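Local coordinates for protein Ton_1535 (Thermococcus onnurineus, PDB 3ZPJ) that is of unknown function but folds as an alpha-solenoid that contains a left-handed helical turn, at residues Glu103-Glu106 and Glu112-Met115; Asp186-Asp189 and Gln195-Ala198. One frame throughout, in Å; residues are numbered along the deposited sequence.

Interaction 1 of 2, residues Glu103-Glu106 and Glu112-Met115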
loop_
_atom_site.group_PDB
_atom_site.type_symbol
_atom_site.label_atom_id
_atom_site.label_comp_id
_atom_site.label_asym_id
_atom_site.label_seq_id
_atom_site.Cartn_x
_atom_site.Cartn_y
_atom_site.Cartn_z
ATOM N N GLU A 103 -25.911 11.345 -0.057
ATOM C CA GLU A 103 -26.484 10.871 1.198
ATOM C C GLU A 103 -25.676 11.316 2.415
ATOM O O GLU A 103 -26.245 11.738 3.422
ATOM C CB GLU A 103 -26.629 9.356 1.176
ATOM C CG GLU A 103 -27.627 8.881 0.126
ATOM C CD GLU A 103 -29.040 9.334 0.427
ATOM O OE1 GLU A 103 -29.379 9.422 1.629
ATOM O OE2 GLU A 103 -29.804 9.610 -0.529
ATOM N N ALA A 104 -24.351 11.230 2.316
ATOM C CA ALA A 104 -23.467 11.766 3.349
ATOM C C ALA A 104 -23.793 13.230 3.671
ATOM O O ALA A 104 -23.892 13.610 4.834
ATOM C CB ALA A 104 -22.029 11.638 2.919
ATOM N N ASN A 105 -23.972 14.046 2.639
ATOM C CA ASN A 105 -24.253 15.465 2.833
ATOM C C ASN A 105 -25.629 15.731 3.421
ATOM O O ASN A 105 -26.022 16.884 3.568
ATOM C CB ASN A 105 -24.099 16.241 1.518
ATOM C CG ASN A 105 -22.646 16.494 1.154
ATOM O OD1 ASN A 105 -21.786 16.563 2.023
ATOM N ND2 ASN A 105 -22.371 16.644 -0.137
ATOM N N GLU A 106 -26.366 14.675 3.748
ATOM C CA GLU A 106 -27.694 14.832 4.338
ATOM C C GLU A 106 -27.616 14.619 5.846
ATOM O O GLU A 106 -28.538 14.963 6.587
ATOM C CB GLU A 106 -28.689 13.860 3.695
ATOM C CG GLU A 106 -30.013 14.488 3.314
ATOM C CD GLU A 106 -29.861 15.749 2.474
ATOM O OE1 GLU A 106 -28.891 15.838 1.689
ATOM O OE2 GLU A 106 -30.716 16.654 2.603
ATOM N N GLU A 112 -20.821 12.339 12.733
ATOM C CA GLU A 112 -21.361 11.213 11.983
ATOM C C GLU A 112 -20.987 11.334 10.500
ATOM O O GLU A 112 -20.485 10.372 9.895
ATOM C CB GLU A 112 -22.866 11.048 12.163
ATOM C CG GLU A 112 -23.362 9.641 11.803
ATOM C CD GLU A 112 -24.875 9.492 11.923
ATOM O OE1 GLU A 112 -25.530 10.434 12.425
ATOM O OE2 GLU A 112 -25.404 8.432 11.517
ATOM N N LYS A 113 -21.204 12.518 9.927
ATOM C CA LYS A 113 -20.823 12.761 8.540
ATOM C C LYS A 113 -19.382 12.336 8.255
ATOM O O LYS A 113 -19.123 11.637 7.276
ATOM C CB LYS A 113 -20.975 14.216 8.185
ATOM C CG LYS A 113 -20.837 14.524 6.704
ATOM C CD LYS A 113 -21.483 15.878 6.414
ATOM C CE LYS A 113 -21.131 16.397 5.033
ATOM N NZ LYS A 113 -21.974 17.580 4.668
ATOM N N GLY A 114 -18.467 12.746 9.128
ATOM C CA GLY A 114 -17.052 12.482 8.946
ATOM C C GLY A 114 -16.785 10.997 8.879
ATOM O O GLY A 114 -15.987 10.537 8.067
ATOM N N MET A 115 -17.466 10.252 9.741
ATOM C CA MET A 115 -17.284 8.808 9.849
ATOM C C MET A 115 -17.718 8.112 8.572
ATOM O O MET A 115 -17.010 7.250 8.030
ATOM C CB MET A 115 -18.110 8.278 11.020
ATOM C CG MET A 115 -17.638 8.758 12.378
ATOM S SD MET A 115 -16.134 7.929 12.891
ATOM C CE MET A 115 -16.667 7.460 14.529
#

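Interaction 2 of 2, residues Asp186-Asp189 and Gln195-Ala198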
loop_
_atom_site.group_PDB
_atom_site.type_symbol
_atom_site.label_atom_id
_atom_site.label_comp_id
_atom_site.label_asym_id
_atom_site.label_seq_id
_atom_site.Cartn_x
_atom_site.Cartn_y
_atom_site.Cartn_z
ATOM N N ASP A 186 0.420 10.918 10.856
ATOM C CA ASP A 186 0.153 12.270 11.317
ATOM C C ASP A 186 -0.956 12.288 12.374
ATOM O O ASP A 186 -0.832 12.951 13.412
ATOM C CB ASP A 186 -0.240 13.138 10.132
ATOM C CG ASP A 186 0.484 14.442 10.115
ATOM O OD1 ASP A 186 1.588 14.482 9.525
ATOM O OD2 ASP A 186 -0.046 15.418 10.693
ATOM N N ILE A 187 -2.017 11.525 12.119
ATOM C CA ILE A 187 -3.182 11.494 13.010
ATOM C C ILE A 187 -2.846 10.781 14.329
ATOM O O ILE A 187 -3.208 11.254 15.416
ATOM C CB ILE A 187 -4.385 10.804 12.323
ATOM C CG1 ILE A 187 -5.082 11.762 11.355
ATOM C CG2 ILE A 187 -5.382 10.314 13.336
ATOM C CD1 ILE A 187 -6.157 11.062 10.485
ATOM N N PHE A 188 -2.141 9.654 14.225
ATOM C CA PHE A 188 -1.804 8.855 15.391
ATOM C C PHE A 188 -0.766 9.550 16.258
ATOM O O PHE A 188 -0.745 9.403 17.490
ATOM C CB PHE A 188 -1.309 7.480 14.943
ATOM C CG PHE A 188 -2.379 6.652 14.307
ATOM C CD1 PHE A 188 -3.714 6.877 14.623
ATOM C CD2 PHE A 188 -2.069 5.663 13.397
ATOM C CE1 PHE A 188 -4.711 6.130 14.038
ATOM C CE2 PHE A 188 -3.076 4.906 12.796
ATOM C CZ PHE A 188 -4.388 5.139 13.131
ATOM N N ASP A 189 0.088 10.325 15.601
ATOM C CA ASP A 189 1.087 11.116 16.288
ATOM C C ASP A 189 0.454 12.262 17.082
ATOM O O ASP A 189 0.737 12.431 18.277
ATOM C CB ASP A 189 2.084 11.679 15.283
ATOM C CG ASP A 189 3.227 12.410 15.952
ATOM O OD1 ASP A 189 3.845 11.843 16.883
ATOM O OD2 ASP A 189 3.492 13.563 15.555
ATOM N N GLN A 195 1.333 3.350 20.012
ATOM C CA GLN A 195 1.474 1.981 19.501
ATOM C C GLN A 195 1.113 1.922 18.049
ATOM O O GLN A 195 1.796 1.279 17.243
ATOM C CB GLN A 195 0.656 0.963 20.300
ATOM C CG GLN A 195 1.240 0.756 21.679
ATOM C CD GLN A 195 0.571 -0.376 22.454
ATOM O OE1 GLN A 195 -0.056 -1.257 21.871
ATOM N NE2 GLN A 195 0.737 -0.368 23.771
ATOM N N ARG A 196 0.048 2.620 17.717
ATOM C CA ARG A 196 -0.389 2.702 16.355
ATOM C C ARG A 196 0.520 3.567 15.495
ATOM O O ARG A 196 0.755 3.254 14.327
ATOM C CB ARG A 196 -1.815 3.226 16.302
ATOM C CG ARG A 196 -2.841 2.185 16.665
ATOM C CD ARG A 196 -4.243 2.686 16.253
ATOM N NE ARG A 196 -4.950 3.144 17.428
ATOM C CZ ARG A 196 -6.145 3.734 17.415
ATOM N NH1 ARG A 196 -6.793 3.950 16.271
ATOM N NH2 ARG A 196 -6.681 4.099 18.558
ATOM N N ALA A 197 1.010 4.669 16.045
ATOM C CA ALA A 197 1.938 5.488 15.282
ATOM C C ALA A 197 3.192 4.660 14.887
ATOM O O ALA A 197 3.674 4.766 13.761
ATOM C CB ALA A 197 2.324 6.743 16.061
ATOM N N ALA A 198 3.673 3.811 15.798
ATOM C CA ALA A 198 4.921 3.053 15.572
ATOM C C ALA A 198 4.752 2.084 14.384
ATOM O O ALA A 198 5.542 2.083 13.445
ATOM C CB ALA A 198 5.315 2.307 16.839
#

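Interaction 1 of 2, residues Glu103-Glu106 and Glu112-Met115
Lys-113 NZ donates a hydrogen bond of 2.8 Å to Asn-105 OD1, tying together the two sides of the short turn between helix 90-104 and helix 110-126, two consecutive helices of the alpha-solenoid. The ammonium nitrogen approaches the amide oxygen at a C=O...N angle of 129° and is tilted 26° out of the carbonyl plane. Asn-105 sits just past the end of helix 90-104, and its CB points away from the second helix; the amide oxygen nevertheless turns back to meet the lysine. Lys-113 reaches it from the first turn of helix 110-126 because its CG stands anti to the backbone N (chi1 -170°) and the chain beyond runs extended. On the way the methylenes pass the backbone carbonyl of Ala-104, with Lys-113 CD 3.7 Å from Ala-104 O. Shortened to an alanine, Lys-113 would lose its ammonium group, which would probably leave Asn-105 OD1 without this donor and the amide freer to turn. Ser-109 OG hydrogen-bonds Glu-112 N near the start of the second helix, while Glu-103 packs on Tyr-77 of helix 70-86. The backbones come nearest at Ala-104 and Lys-113, whose CA atoms are 5.9 Å apart.

Interaction 2 of 2, residues Asp186-Asp189 and Gln195-Ala198
A helical hairpin formed by helix 174-190 and helix 194-209 is closed near its turn by Phe-188, whose ring meets Arg-196, and by the small side chain of Ala-197. Arg-196 CB sits over one face of the Phe-188 ring, a CH-pi contact of 4.0 Å to the centroid and 20° off the ring normal, displaced toward the rim on the CD2 side. The two side chains then cross at about a right angle, bringing Arg-196 CD to 4.0 Å from Phe-188 CZ and Arg-196 NH1 to 3.8 Å from Phe-188 CE1. The guanidinium is tilted 51° from the ring plane, so this is no parallel stack. A bend at chi3 (-103°) turns the arginine's end, and NH1 forms a salt bridge with Asp-163 of helix 151-170, a pairing that probably helps fix the guanidinium. At the root of the ring, Phe-188 CB touches Ala-197 CB at 3.9 Å. The small side chain of Ala-197 is consistent with the close approach of the backbones, Phe-188 CA and Ala-197 CA being 5.0 Å apart. Phe-188 also packs on Leu-159, so the aromatic side chain joins three successive helices, in keeping with the layered antiparallel helices of an alpha-solenoid.

Interactions 1 and 2 occur in series along the chain, each bridging the short turn between consecutive helices, with five residues between its segments. Their centres are 25 Å apart and their nearest atoms about 10 Å apart, so neither touches the other; helices 130-146 and 151-170 lie between them in sequence. The chemistry differs: interaction 1 combines one polar bond near the surface with the passage of the lysine chain over a backbone carbonyl, and buries 138 Å², whereas interaction 2 is built round a buried aromatic ring and buries 195 Å². The centre of interaction 2 is also nearer the centre of the chain, about 17 Å away against about 26 Å for that of interaction 1.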